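Local coordinates for paenibacillus xanthan lyase (Paenibacillus, PDB 6F2P), which catalyses the eliminative cleavage that releases terminal mannose, commonly pyruvylated, from the side chains of the polysaccharide xanthan, at residues T713-K718 against I725-T730; D209-D214 against Y260-D265; G43-M48 against Q92-L97. All coordinates share one frame; numbering follows the deposited sequence.

Contact 1: T713-K718 against I725-T730; sequences TGLISK and IQYYPT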
ATOM      1  N   THR A 713     -27.137  -3.557 -15.992  1.00 25.93           N
ATOM      2  CA  THR A 713     -27.898  -2.849 -17.010  1.00 26.37           C
ATOM      3  C   THR A 713     -27.078  -1.717 -17.614  1.00 28.41           C
ATOM      4  O   THR A 713     -27.294  -1.318 -18.755  1.00 29.36           O
ATOM      5  CB  THR A 713     -29.184  -2.267 -16.420  1.00 24.53           C
ATOM      6  OG1 THR A 713     -28.851  -1.324 -15.394  1.00 23.41           O
ATOM      7  CG2 THR A 713     -30.027  -3.374 -15.831  1.00 22.65           C
ATOM      8  N   GLY A 714     -26.126  -1.203 -16.847  1.00 28.07           N
ATOM      9  CA  GLY A 714     -25.254  -0.164 -17.354  1.00 27.71           C
ATOM     10  C   GLY A 714     -24.300   0.347 -16.302  1.00 25.87           C
ATOM     11  O   GLY A 714     -24.030  -0.323 -15.311  1.00 25.50           O
ATOM     12  N   LEU A 715     -23.802   1.555 -16.516  1.00 28.14           N
ATOM     13  CA  LEU A 715     -22.803   2.131 -15.637  1.00 17.15           C
ATOM     14  C   LEU A 715     -23.385   3.245 -14.775  1.00 18.62           C
ATOM     15  O   LEU A 715     -24.237   4.005 -15.217  1.00 27.77           O
ATOM     16  CB  LEU A 715     -21.640   2.668 -16.468  1.00 18.29           C
ATOM     17  CG  LEU A 715     -20.446   3.172 -15.670  1.00 24.05           C
ATOM     18  CD1 LEU A 715     -19.872   2.036 -14.833  1.00 17.38           C
ATOM     19  CD2 LEU A 715     -19.397   3.769 -16.592  1.00 17.82           C
ATOM     20  N   ILE A 716     -22.933   3.326 -13.532  1.00 25.68           N
ATOM     21  CA  ILE A 716     -23.281   4.447 -12.685  1.00 20.00           C
ATOM     22  C   ILE A 716     -22.073   5.353 -12.535  1.00 24.29           C
ATOM     23  O   ILE A 716     -22.172   6.551 -12.755  1.00 28.40           O
ATOM     24  CB  ILE A 716     -23.768   3.997 -11.313  1.00 20.04           C
ATOM     25  CG1 ILE A 716     -25.072   3.224 -11.461  1.00 22.73           C
ATOM     26  CG2 ILE A 716     -23.988   5.199 -10.420  1.00 17.34           C
ATOM     27  CD1 ILE A 716     -25.645   2.729 -10.160  1.00 22.60           C
ATOM     28  N   SER A 717     -20.929   4.780 -12.175  1.00 21.68           N
ATOM     29  CA  SER A 717     -19.704   5.567 -12.023  1.00 22.11           C
ATOM     30  C   SER A 717     -18.462   4.695 -12.078  1.00 23.46           C
ATOM     31  O   SER A 717     -18.544   3.475 -11.944  1.00 26.86           O
ATOM     32  CB  SER A 717     -19.723   6.350 -10.719  1.00 16.11           C
ATOM     33  OG  SER A 717     -19.969   5.482  -9.628  1.00 36.10           O
ATOM     34  N   LYS A 718     -17.307   5.324 -12.277  1.00 20.25           N
ATOM     35  CA  LYS A 718     -16.060   4.584 -12.379  1.00 21.69           C
ATOM     36  C   LYS A 718     -14.841   5.488 -12.229  1.00 25.53           C
ATOM     37  O   LYS A 718     -14.866   6.652 -12.624  1.00 27.05           O
ATOM     38  CB  LYS A 718     -15.991   3.817 -13.705  1.00 20.82           C
ATOM     39  CG  LYS A 718     -15.530   4.634 -14.900  1.00 22.26           C
ATOM     40  CD  LYS A 718     -15.297   3.757 -16.129  1.00 18.75           C
ATOM     41  CE  LYS A 718     -14.570   4.533 -17.210  1.00 19.71           C
ATOM     42  NZ  LYS A 718     -13.432   5.330 -16.630  1.00 26.54           N
ATOM     43  N   ILE A 725     -15.900  -3.457 -20.020  1.00 18.85           N
ATOM     44  CA  ILE A 725     -15.835  -4.338 -21.181  1.00 22.14           C
ATOM     45  C   ILE A 725     -17.202  -4.910 -21.538  1.00 22.40           C
ATOM     46  O   ILE A 725     -17.517  -5.093 -22.717  1.00 24.58           O
ATOM     47  CB  ILE A 725     -14.816  -5.465 -20.958  1.00 20.27           C
ATOM     48  CG1 ILE A 725     -13.431  -4.859 -20.748  1.00 14.76           C
ATOM     49  CG2 ILE A 725     -14.804  -6.439 -22.132  1.00 15.59           C
ATOM     50  CD1 ILE A 725     -12.341  -5.887 -20.657  1.00 24.08           C
ATOM     51  N   GLN A 726     -18.023  -5.160 -20.523  1.00 20.75           N
ATOM     52  CA  GLN A 726     -19.355  -5.688 -20.759  1.00 20.25           C
ATOM     53  C   GLN A 726     -20.286  -5.453 -19.580  1.00 21.16           C
ATOM     54  O   GLN A 726     -19.844  -5.427 -18.442  1.00 27.61           O
ATOM     55  CB  GLN A 726     -19.266  -7.182 -21.041  1.00 20.68           C
ATOM     56  CG  GLN A 726     -20.570  -7.801 -21.474  1.00 22.61           C
ATOM     57  CD  GLN A 726     -20.433  -9.277 -21.698  1.00 25.60           C
ATOM     58  OE1 GLN A 726     -20.199  -9.729 -22.820  1.00 30.31           O
ATOM     59  NE2 GLN A 726     -20.556 -10.045 -20.625  1.00 25.51           N
ATOM     60  N   TYR A 727     -21.577  -5.292 -19.862  1.00 27.59           N
ATOM     61  CA  TYR A 727     -22.600  -5.176 -18.827  1.00 24.10           C
ATOM     62  C   TYR A 727     -23.388  -6.473 -18.646  1.00 24.51           C
ATOM     63  O   TYR A 727     -23.616  -6.920 -17.524  1.00 22.36           O
ATOM     64  CB  TYR A 727     -23.577  -4.059 -19.178  1.00 24.42           C
ATOM     65  CG  TYR A 727     -22.925  -2.712 -19.284  1.00 30.43           C
ATOM     66  CD1 TYR A 727     -22.252  -2.161 -18.200  1.00 28.86           C
ATOM     67  CD2 TYR A 727     -22.987  -1.982 -20.461  1.00 23.72           C
ATOM     68  CE1 TYR A 727     -21.656  -0.919 -18.286  1.00 28.12           C
ATOM     69  CE2 TYR A 727     -22.394  -0.742 -20.560  1.00 26.96           C
ATOM     70  CZ  TYR A 727     -21.726  -0.214 -19.471  1.00 34.86           C
ATOM     71  OH  TYR A 727     -21.126   1.020 -19.567  1.00 39.59           O
ATOM     72  N   TYR A 728     -23.819  -7.061 -19.757  1.00 24.76           N
ATOM     73  CA  TYR A 728     -24.629  -8.271 -19.712  1.00 23.07           C
ATOM     74  C   TYR A 728     -24.166  -9.266 -20.778  1.00 20.90           C
ATOM     75  O   TYR A 728     -23.623  -8.866 -21.802  1.00 27.95           O
ATOM     76  CB  TYR A 728     -26.114  -7.923 -19.869  1.00 27.87           C
ATOM     77  CG  TYR A 728     -26.431  -6.985 -21.024  1.00 37.66           C
ATOM     78  CD1 TYR A 728     -26.493  -7.455 -22.336  1.00 32.22           C
ATOM     79  CD2 TYR A 728     -26.686  -5.635 -20.801  1.00 36.50           C
ATOM     80  CE1 TYR A 728     -26.784  -6.604 -23.390  1.00 30.68           C
ATOM     81  CE2 TYR A 728     -26.983  -4.775 -21.854  1.00 31.70           C
ATOM     82  CZ  TYR A 728     -27.030  -5.266 -23.142  1.00 35.99           C
ATOM     83  OH  TYR A 728     -27.323  -4.420 -24.186  1.00 37.78           O
ATOM     84  N   PRO A 729     -24.348 -10.571 -20.537  1.00 19.53           N
ATOM     85  CA  PRO A 729     -24.997 -11.209 -19.384  1.00 23.33           C
ATOM     86  C   PRO A 729     -24.151 -11.173 -18.104  1.00 23.83           C
ATOM     87  O   PRO A 729     -24.674 -11.461 -17.027  1.00 25.09           O
ATOM     88  CB  PRO A 729     -25.178 -12.652 -19.852  1.00 14.47           C
ATOM     89  CG  PRO A 729     -24.001 -12.880 -20.738  1.00 21.48           C
ATOM     90  CD  PRO A 729     -23.776 -11.569 -21.462  1.00 16.07           C
ATOM     91  N   THR A 730     -22.868 -10.836 -18.215  1.00 18.82           N
ATOM     92  CA  THR A 730     -22.024 -10.683 -17.027  1.00 22.89           C
ATOM     93  C   THR A 730     -21.177  -9.413 -17.073  1.00 23.22           C
ATOM     94  O   THR A 730     -20.776  -8.961 -18.154  1.00 24.30           O
ATOM     95  CB  THR A 730     -21.100 -11.902 -16.812  1.00 23.13           C
ATOM     96  OG1 THR A 730     -20.303 -12.124 -17.983  1.00 20.40           O
ATOM     97  CG2 THR A 730     -21.909 -13.144 -16.531  1.00 26.94           C
TER
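Thr713 OG1 is gripped by two partners, Ser750 OG and the backbone oxygen of Thr752, and this pins the start of 713-718 just where the backbone C of Thr713 comes within 4.5 Å of Tyr727 CB. The main meeting follows at the next residue. Gly714 CA sits over one face of the Tyr727 ring, 3.8 Å from its centroid and 15° off the ring normal, which meets the geometry of a CH-pi contact. The phenol lies along the chain: its CE1 approaches Gly714 C at 3.5 Å, and further out Tyr727 OH reaches Leu715 CB, also at 3.5 Å. This placement follows from chi1 of -61°, which sets Tyr727 CG anti to its carbonyl carbon and swings the ring across to the other segment. The two segments belong to different antiparallel sheets of a beta-sandwich: 714-718 is an outermost strand of one, 722-726 of the other. Tyr727, in the loop just after the second, reaches across to the start of the first in a contact at the surface. Each strand carries a classic beta bulge, Ile716 and Ser717 opposite Lys748, and Ile725 and Gln726 opposite Lys732. Beyond Tyr727 the chain turns through a cis peptide bond before Pro729. Across that turn Gln726 NE2 donates to Thr730 O at 2.7 Å, nearly straight at 170°, arriving in the carbonyl plane on a lone pair. Asn758 fixes the same turn from outside by hydrogen bonds of its OD1 with Tyr727 N and its ND2 with Tyr728 O, while Tyr728 OH is hydrogen-bonded to Gly756 O.

Contact 2: D209-D214 against Y260-D265; sequences DGFYND and YRWIYD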
ATOM      1  N   ASP A 209      11.703   8.363   2.247  1.00 19.16           N
ATOM      2  CA  ASP A 209      11.315   9.099   3.450  1.00 16.64           C
ATOM      3  C   ASP A 209      10.307  10.215   3.219  1.00 16.64           C
ATOM      4  O   ASP A 209      10.441  11.013   2.286  1.00 19.92           O
ATOM      5  CB  ASP A 209      12.548   9.677   4.147  1.00 18.21           C
ATOM      6  CG  ASP A 209      13.548   8.612   4.535  1.00 24.02           C
ATOM      7  OD1 ASP A 209      13.135   7.452   4.766  1.00 19.84           O
ATOM      8  OD2 ASP A 209      14.752   8.937   4.615  1.00 27.58           O
ATOM      9  N   GLY A 210       9.303  10.273   4.090  1.00 12.56           N
ATOM     10  CA  GLY A 210       8.395  11.401   4.128  1.00 12.79           C
ATOM     11  C   GLY A 210       6.940  11.024   4.332  1.00 22.63           C
ATOM     12  O   GLY A 210       6.618   9.877   4.682  1.00 19.32           O
ATOM     13  N   PHE A 211       6.060  12.002   4.114  1.00 18.10           N
ATOM     14  CA  PHE A 211       4.623  11.781   4.149  1.00 16.52           C
ATOM     15  C   PHE A 211       4.083  11.410   2.766  1.00 17.32           C
ATOM     16  O   PHE A 211       4.477  11.997   1.758  1.00 16.38           O
ATOM     17  CB  PHE A 211       3.913  13.035   4.651  1.00 15.03           C
ATOM     18  CG  PHE A 211       4.098  13.287   6.105  1.00 17.21           C
ATOM     19  CD1 PHE A 211       5.145  14.070   6.553  1.00 16.85           C
ATOM     20  CD2 PHE A 211       3.227  12.741   7.032  1.00 13.81           C
ATOM     21  CE1 PHE A 211       5.322  14.305   7.891  1.00 12.55           C
ATOM     22  CE2 PHE A 211       3.396  12.972   8.372  1.00 16.97           C
ATOM     23  CZ  PHE A 211       4.446  13.758   8.806  1.00 18.70           C
ATOM     24  N   TYR A 212       3.171  10.443   2.734  1.00 13.75           N
ATOM     25  CA  TYR A 212       2.553   9.990   1.492  1.00 14.59           C
ATOM     26  C   TYR A 212       1.109  10.497   1.430  1.00 18.18           C
ATOM     27  O   TYR A 212       0.474  10.706   2.467  1.00 16.64           O
ATOM     28  CB  TYR A 212       2.557   8.457   1.426  1.00 18.43           C
ATOM     29  CG  TYR A 212       3.917   7.814   1.220  1.00 17.79           C
ATOM     30  CD1 TYR A 212       4.946   8.008   2.132  1.00 15.88           C
ATOM     31  CD2 TYR A 212       4.163   6.988   0.126  1.00 18.74           C
ATOM     32  CE1 TYR A 212       6.185   7.420   1.955  1.00 14.57           C
ATOM     33  CE2 TYR A 212       5.403   6.390  -0.058  1.00 19.60           C
ATOM     34  CZ  TYR A 212       6.408   6.617   0.865  1.00 20.06           C
ATOM     35  OH  TYR A 212       7.647   6.045   0.707  1.00 23.23           O
ATOM     36  N   ASN A 213       0.589  10.697   0.220  1.00 13.10           N
ATOM     37  CA  ASN A 213      -0.802  11.117   0.058  1.00 17.03           C
ATOM     38  C   ASN A 213      -1.817  10.167   0.702  1.00 21.12           C
ATOM     39  O   ASN A 213      -2.905  10.596   1.094  1.00 20.11           O
ATOM     40  CB  ASN A 213      -1.151  11.322  -1.422  1.00 17.04           C
ATOM     41  CG  ASN A 213      -0.663  12.653  -1.954  1.00 14.86           C
ATOM     42  OD1 ASN A 213       0.387  12.732  -2.599  1.00 16.54           O
ATOM     43  ND2 ASN A 213      -1.413  13.715  -1.666  1.00 11.19           N
ATOM     44  N   ASP A 214      -1.463   8.886   0.811  1.00 17.57           N
ATOM     45  CA  ASP A 214      -2.374   7.902   1.399  1.00 20.48           C
ATOM     46  C   ASP A 214      -2.363   7.950   2.926  1.00 16.97           C
ATOM     47  O   ASP A 214      -3.103   7.226   3.581  1.00 18.62           O
ATOM     48  CB  ASP A 214      -2.121   6.469   0.866  1.00 19.82           C
ATOM     49  CG  ASP A 214      -0.768   5.882   1.305  1.00 20.99           C
ATOM     50  OD1 ASP A 214      -0.150   6.401   2.263  1.00 18.83           O
ATOM     51  OD2 ASP A 214      -0.327   4.882   0.688  1.00 18.27           O
ATOM     52  N   TYR A 260      -1.572  20.590   7.594  1.00 16.33           N
ATOM     53  CA  TYR A 260      -2.914  20.470   8.154  1.00 15.86           C
ATOM     54  C   TYR A 260      -3.549  19.152   7.717  1.00 18.21           C
ATOM     55  O   TYR A 260      -4.195  18.478   8.514  1.00 17.02           O
ATOM     56  CB  TYR A 260      -3.776  21.681   7.793  1.00 13.68           C
ATOM     57  CG  TYR A 260      -3.158  22.965   8.290  1.00 20.72           C
ATOM     58  CD1 TYR A 260      -3.395  23.418   9.577  1.00 18.69           C
ATOM     59  CD2 TYR A 260      -2.294  23.698   7.485  1.00 23.40           C
ATOM     60  CE1 TYR A 260      -2.802  24.575  10.044  1.00 25.22           C
ATOM     61  CE2 TYR A 260      -1.696  24.855   7.946  1.00 19.33           C
ATOM     62  CZ  TYR A 260      -1.958  25.290   9.222  1.00 19.91           C
ATOM     63  OH  TYR A 260      -1.376  26.446   9.684  1.00 21.47           O
ATOM     64  N   ARG A 261      -3.328  18.775   6.462  1.00 15.94           N
ATOM     65  CA  ARG A 261      -3.828  17.510   5.956  1.00 18.95           C
ATOM     66  C   ARG A 261      -3.254  16.332   6.745  1.00 21.48           C
ATOM     67  O   ARG A 261      -3.971  15.341   6.987  1.00 15.95           O
ATOM     68  CB  ARG A 261      -3.517  17.339   4.461  1.00 19.84           C
ATOM     69  CG  ARG A 261      -4.093  18.409   3.530  1.00 24.12           C
ATOM     70  CD  ARG A 261      -5.491  18.867   3.926  1.00 22.91           C
ATOM     71  NE  ARG A 261      -6.481  17.789   3.905  1.00 28.23           N
ATOM     72  CZ  ARG A 261      -7.763  17.948   4.229  1.00 29.77           C
ATOM     73  NH1 ARG A 261      -8.215  19.145   4.588  1.00 26.46           N
ATOM     74  NH2 ARG A 261      -8.592  16.910   4.193  1.00 27.28           N
ATOM     75  N   TRP A 262      -1.977  16.442   7.134  1.00 17.13           N
ATOM     76  CA  TRP A 262      -1.289  15.368   7.869  1.00 18.57           C
ATOM     77  C   TRP A 262      -2.097  14.914   9.074  1.00 17.16           C
ATOM     78  O   TRP A 262      -2.165  13.722   9.373  1.00 19.04           O
ATOM     79  CB  TRP A 262       0.104  15.791   8.340  1.00 15.34           C
ATOM     80  CG  TRP A 262       1.099  16.013   7.232  1.00 21.97           C
ATOM     81  CD1 TRP A 262       0.983  15.616   5.928  1.00 17.66           C
ATOM     82  CD2 TRP A 262       2.361  16.696   7.333  1.00 16.91           C
ATOM     83  NE1 TRP A 262       2.098  16.003   5.217  1.00 16.10           N
ATOM     84  CE2 TRP A 262       2.954  16.669   6.055  1.00 16.18           C
ATOM     85  CE3 TRP A 262       3.041  17.329   8.378  1.00 19.32           C
ATOM     86  CZ2 TRP A 262       4.198  17.251   5.796  1.00 18.99           C
ATOM     87  CZ3 TRP A 262       4.281  17.900   8.118  1.00 15.52           C
ATOM     88  CH2 TRP A 262       4.842  17.858   6.840  1.00 17.14           C
ATOM     89  N   ILE A 263      -2.718  15.872   9.755  1.00 13.03           N
ATOM     90  CA  ILE A 263      -3.582  15.563  10.884  1.00 12.96           C
ATOM     91  C   ILE A 263      -4.729  14.632  10.487  1.00 16.16           C
ATOM     92  O   ILE A 263      -4.936  13.600  11.122  1.00 18.00           O
ATOM     93  CB  ILE A 263      -4.143  16.840  11.513  1.00 14.08           C
ATOM     94  CG1 ILE A 263      -2.995  17.774  11.925  1.00 15.59           C
ATOM     95  CG2 ILE A 263      -5.031  16.508  12.691  1.00 11.98           C
ATOM     96  CD1 ILE A 263      -1.920  17.104  12.761  1.00 13.57           C
ATOM     97  N   TYR A 264      -5.463  14.975   9.428  1.00 16.46           N
ATOM     98  CA  TYR A 264      -6.581  14.132   8.999  1.00 17.54           C
ATOM     99  C   TYR A 264      -6.101  12.791   8.463  1.00 14.84           C
ATOM    100  O   TYR A 264      -6.735  11.766   8.689  1.00 13.11           O
ATOM    101  CB  TYR A 264      -7.422  14.812   7.921  1.00 14.77           C
ATOM    102  CG  TYR A 264      -8.043  16.115   8.330  1.00 13.67           C
ATOM    103  CD1 TYR A 264      -8.919  16.184   9.400  1.00 13.44           C
ATOM    104  CD2 TYR A 264      -7.777  17.280   7.623  1.00 17.43           C
ATOM    105  CE1 TYR A 264      -9.498  17.379   9.771  1.00 18.47           C
ATOM    106  CE2 TYR A 264      -8.351  18.481   7.980  1.00 19.32           C
ATOM    107  CZ  TYR A 264      -9.212  18.527   9.056  1.00 21.81           C
ATOM    108  OH  TYR A 264      -9.784  19.727   9.417  1.00 19.65           O
ATOM    109  N   ASP A 265      -4.987  12.809   7.740  1.00 12.37           N
ATOM    110  CA  ASP A 265      -4.525  11.621   7.040  1.00 11.99           C
ATOM    111  C   ASP A 265      -3.524  10.778   7.815  1.00 15.83           C
ATOM    112  O   ASP A 265      -3.578   9.553   7.755  1.00 17.37           O
ATOM    113  CB  ASP A 265      -3.928  11.995   5.685  1.00 16.19           C
ATOM    114  CG  ASP A 265      -4.915  12.713   4.791  1.00 20.48           C
ATOM    115  OD1 ASP A 265      -6.142  12.585   5.028  1.00 20.14           O
ATOM    116  OD2 ASP A 265      -4.459  13.407   3.854  1.00 16.86           O
TER
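Phe211 and Trp262 lie face to face. The phenyl and the five-membered ring of the indole have centroids 3.8 Å apart and planes only 12° from parallel, although the two side chains as a whole cross at about a right angle. The overlap is spread over both parts of the indole: Phe211 CD1 stands 3.4 Å from Trp262 CZ2, Phe211 CE1 reaches 3.7 Å from Trp262 CH2 above the six-membered ring, and at the other end Phe211 CB lies 3.5 Å from Trp262 NE1. Chi1 near -70° in both residues, with CG anti to the carbonyl carbon, brings the rings together from backbones whose CA atoms are 7.9 Å apart. Within the helical N-terminal domain of this polysaccharide lyase family 8 enzyme, the stack fastens a short edge strand, 210-211, of a small antiparallel sheet to helix 256-267. Phe217, on the neighbouring strand, meets the Phe211 ring edge-to-face, and Ile237 of helix 229-244 touches Trp262. One helical turn beyond the tryptophan, Asp265 OD2 comes to 4.2 Å from Asn213 O, a distance of proximity alone.

Contact 3: G43-M48 against Q92-L97; sequences GYWDSM and QGNAAL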
ATOM      1  N   GLY A  43      16.462  21.366  42.427  1.00 18.16           N
ATOM      2  CA  GLY A  43      17.314  20.200  42.299  1.00 16.76           C
ATOM      3  C   GLY A  43      18.667  20.482  41.656  1.00 22.90           C
ATOM      4  O   GLY A  43      19.728  20.196  42.236  1.00 18.83           O
ATOM      5  N   TYR A  44      18.633  21.039  40.451  1.00 22.00           N
ATOM      6  CA  TYR A  44      19.858  21.275  39.699  1.00 19.08           C
ATOM      7  C   TYR A  44      20.636  22.440  40.279  1.00 20.26           C
ATOM      8  O   TYR A  44      21.853  22.524  40.105  1.00 23.49           O
ATOM      9  CB  TYR A  44      19.548  21.498  38.218  1.00 20.19           C
ATOM     10  CG  TYR A  44      19.049  20.243  37.539  1.00 23.15           C
ATOM     11  CD1 TYR A  44      19.766  19.060  37.630  1.00 20.87           C
ATOM     12  CD2 TYR A  44      17.858  20.233  36.819  1.00 22.39           C
ATOM     13  CE1 TYR A  44      19.319  17.908  37.027  1.00 21.65           C
ATOM     14  CE2 TYR A  44      17.406  19.079  36.205  1.00 19.14           C
ATOM     15  CZ  TYR A  44      18.143  17.919  36.317  1.00 22.84           C
ATOM     16  OH  TYR A  44      17.718  16.759  35.716  1.00 32.04           O
ATOM     17  N   TRP A  45      19.936  23.343  40.962  1.00 19.12           N
ATOM     18  CA  TRP A  45      20.598  24.466  41.617  1.00 22.50           C
ATOM     19  C   TRP A  45      21.428  23.909  42.781  1.00 23.98           C
ATOM     20  O   TRP A  45      22.579  24.304  43.008  1.00 23.29           O
ATOM     21  CB  TRP A  45      19.569  25.481  42.122  1.00 18.49           C
ATOM     22  CG  TRP A  45      20.168  26.795  42.517  1.00 17.21           C
ATOM     23  CD1 TRP A  45      21.425  27.247  42.224  1.00 22.79           C
ATOM     24  CD2 TRP A  45      19.537  27.833  43.277  1.00 17.27           C
ATOM     25  NE1 TRP A  45      21.614  28.503  42.752  1.00 18.58           N
ATOM     26  CE2 TRP A  45      20.470  28.886  43.405  1.00 21.50           C
ATOM     27  CE3 TRP A  45      18.278  27.975  43.861  1.00 14.56           C
ATOM     28  CZ2 TRP A  45      20.181  30.064  44.098  1.00 19.68           C
ATOM     29  CZ3 TRP A  45      17.994  29.146  44.552  1.00 19.32           C
ATOM     30  CH2 TRP A  45      18.944  30.174  44.666  1.00 18.05           C
ATOM     31  N   ASP A  46      20.828  22.968  43.497  1.00 19.75           N
ATOM     32  CA  ASP A  46      21.466  22.336  44.629  1.00 20.98           C
ATOM     33  C   ASP A  46      22.696  21.553  44.210  1.00 22.07           C
ATOM     34  O   ASP A  46      23.714  21.600  44.886  1.00 26.84           O
ATOM     35  CB  ASP A  46      20.471  21.427  45.358  1.00 22.85           C
ATOM     36  CG  ASP A  46      19.454  22.214  46.168  1.00 26.35           C
ATOM     37  OD1 ASP A  46      19.669  23.435  46.369  1.00 27.98           O
ATOM     38  OD2 ASP A  46      18.449  21.615  46.606  1.00 26.91           O
ATOM     39  N   SER A  47      22.611  20.833  43.097  1.00 22.35           N
ATOM     40  CA  SER A  47      23.728  19.999  42.661  1.00 17.34           C
ATOM     41  C   SER A  47      24.748  20.769  41.840  1.00 17.30           C
ATOM     42  O   SER A  47      25.760  20.215  41.436  1.00 21.81           O
ATOM     43  CB  SER A  47      23.231  18.806  41.853  1.00 19.22           C
ATOM     44  OG  SER A  47      22.413  19.232  40.776  1.00 25.22           O
ATOM     45  N   MET A  48      24.488  22.045  41.590  1.00 17.14           N
ATOM     46  CA  MET A  48      25.362  22.809  40.713  1.00 18.40           C
ATOM     47  C   MET A  48      26.739  23.079  41.334  1.00 18.19           C
ATOM     48  O   MET A  48      26.860  23.383  42.519  1.00 17.63           O
ATOM     49  CB  MET A  48      24.699  24.126  40.294  1.00 16.06           C
ATOM     50  CG  MET A  48      25.494  24.899  39.244  1.00 15.87           C
ATOM     51  SD  MET A  48      24.713  26.430  38.705  1.00 17.38           S
ATOM     52  CE  MET A  48      25.809  26.918  37.380  1.00 15.30           C
ATOM     53  N   GLN A  92      10.568  32.506  41.465  1.00 17.92           N
ATOM     54  CA  GLN A  92      10.487  33.542  40.439  1.00 19.75           C
ATOM     55  C   GLN A  92      11.208  34.807  40.881  1.00 21.89           C
ATOM     56  O   GLN A  92      10.978  35.313  41.972  1.00 24.38           O
ATOM     57  CB  GLN A  92       9.045  33.873  40.071  1.00 20.95           C
ATOM     58  CG  GLN A  92       8.935  34.908  38.947  1.00 19.79           C
ATOM     59  CD  GLN A  92       7.498  35.319  38.671  1.00 24.88           C
ATOM     60  OE1 GLN A  92       6.619  35.151  39.518  1.00 23.48           O
ATOM     61  NE2 GLN A  92       7.251  35.850  37.479  1.00 21.11           N
ATOM     62  N   GLY A  93      12.106  35.291  40.035  1.00 23.17           N
ATOM     63  CA  GLY A  93      12.794  36.538  40.292  1.00 24.25           C
ATOM     64  C   GLY A  93      13.928  36.436  41.297  1.00 30.19           C
ATOM     65  O   GLY A  93      14.568  37.443  41.616  1.00 25.43           O
ATOM     66  N   ASN A  94      14.179  35.226  41.791  1.00 22.97           N
ATOM     67  CA  ASN A  94      15.249  34.993  42.757  1.00 20.64           C
ATOM     68  C   ASN A  94      16.613  35.480  42.255  1.00 23.07           C
ATOM     69  O   ASN A  94      17.108  35.018  41.225  1.00 24.48           O
ATOM     70  CB  ASN A  94      15.316  33.511  43.092  1.00 19.10           C
ATOM     71  CG  ASN A  94      16.232  33.218  44.255  1.00 21.32           C
ATOM     72  OD1 ASN A  94      17.452  33.415  44.176  1.00 22.01           O
ATOM     73  ND2 ASN A  94      15.654  32.718  45.341  1.00 15.76           N
ATOM     74  N   ALA A  95      17.219  36.407  42.993  1.00 24.60           N
ATOM     75  CA  ALA A  95      18.430  37.084  42.526  1.00 22.58           C
ATOM     76  C   ALA A  95      19.648  36.185  42.528  1.00 24.18           C
ATOM     77  O   ALA A  95      20.503  36.287  41.644  1.00 28.90           O
ATOM     78  CB  ALA A  95      18.700  38.324  43.349  1.00 14.08           C
ATOM     79  N   ALA A  96      19.733  35.314  43.529  1.00 18.71           N
ATOM     80  CA  ALA A  96      20.859  34.398  43.635  1.00 20.30           C
ATOM     81  C   ALA A  96      20.781  33.370  42.510  1.00 23.40           C
ATOM     82  O   ALA A  96      21.791  33.046  41.888  1.00 21.39           O
ATOM     83  CB  ALA A  96      20.865  33.722  44.983  1.00 17.16           C
ATOM     84  N   LEU A  97      19.571  32.872  42.255  1.00 25.58           N
ATOM     85  CA  LEU A  97      19.306  31.971  41.131  1.00 20.18           C
ATOM     86  C   LEU A  97      19.733  32.616  39.816  1.00 20.59           C
ATOM     87  O   LEU A  97      20.491  32.023  39.049  1.00 20.23           O
ATOM     88  CB  LEU A  97      17.819  31.616  41.075  1.00 19.70           C
ATOM     89  CG  LEU A  97      17.384  30.576  40.043  1.00 19.24           C
ATOM     90  CD1 LEU A  97      18.243  29.339  40.188  1.00 18.06           C
ATOM     91  CD2 LEU A  97      15.907  30.235  40.221  1.00 15.27           C
TER
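Trp45 spreads its indole beneath Leu97, whose CD1 stands over one face, 3.9 Å from the centroid of the five-membered ring and close to its normal, a CH-pi contact. The benzo end runs on toward the backbone: Trp45 CZ2 is 3.4 Å from Leu97 N, and its CH2 is 3.6 Å from Asn94 OD1. Ala96 CB comes in the ring plane at the edge, 3.8 Å from Trp45 CZ2. The Asn94 amide is turned steeply against the indole, with planes 82° apart. Its oxygen is engaged by the helix start, since Leu97 N donates to Asn94 OD1 at 2.9 Å with an almost straight N-H angle of 172°, the donor tilted from the carbonyl plane. Trp45 chi1 of -167° carries the ring away from its own backbone N and out to this turn; its NE1 is hydrogen-bonded to Asp100 OD2, about one turn beyond Leu97 on helix 95-111. An alanine here would remove the indole and is likely to leave Asp100 without that donor, and the Leu97 methyl and the capped turn without their aromatic cover. Met80 of helix 68-85 touches both Trp45 and Leu97. The arrangement is an asparagine N-cap opening helix 95-111, packed against an aromatic residue from the end of helix 28-46, within the family 8 alpha-helical domain.

The contacts follow one another along the chain without touching. Contacts 2 and 3 share the N-terminal helical domain, their centres 44 Å apart. Contact 1, in a beta-sandwich across the chain's centre from contact 3, is 35 Å from contact 2 and 78 Å from contact 3, centre to centre. Contact 2 is the most central, and its Asp214 OD2 is hydrogen-bonded to Gly369 N of the super-sandwich region; as in family 8 lyases, the catalytic cleft probably lies near this junction. The side chain of Asn213 is about 11 Å from a bound calcium ion. The side chain of Thr713 is about 4 Å from a methylpentanediol, that of Trp45 about 4 Å from bis-tris, both probably from crystallisation.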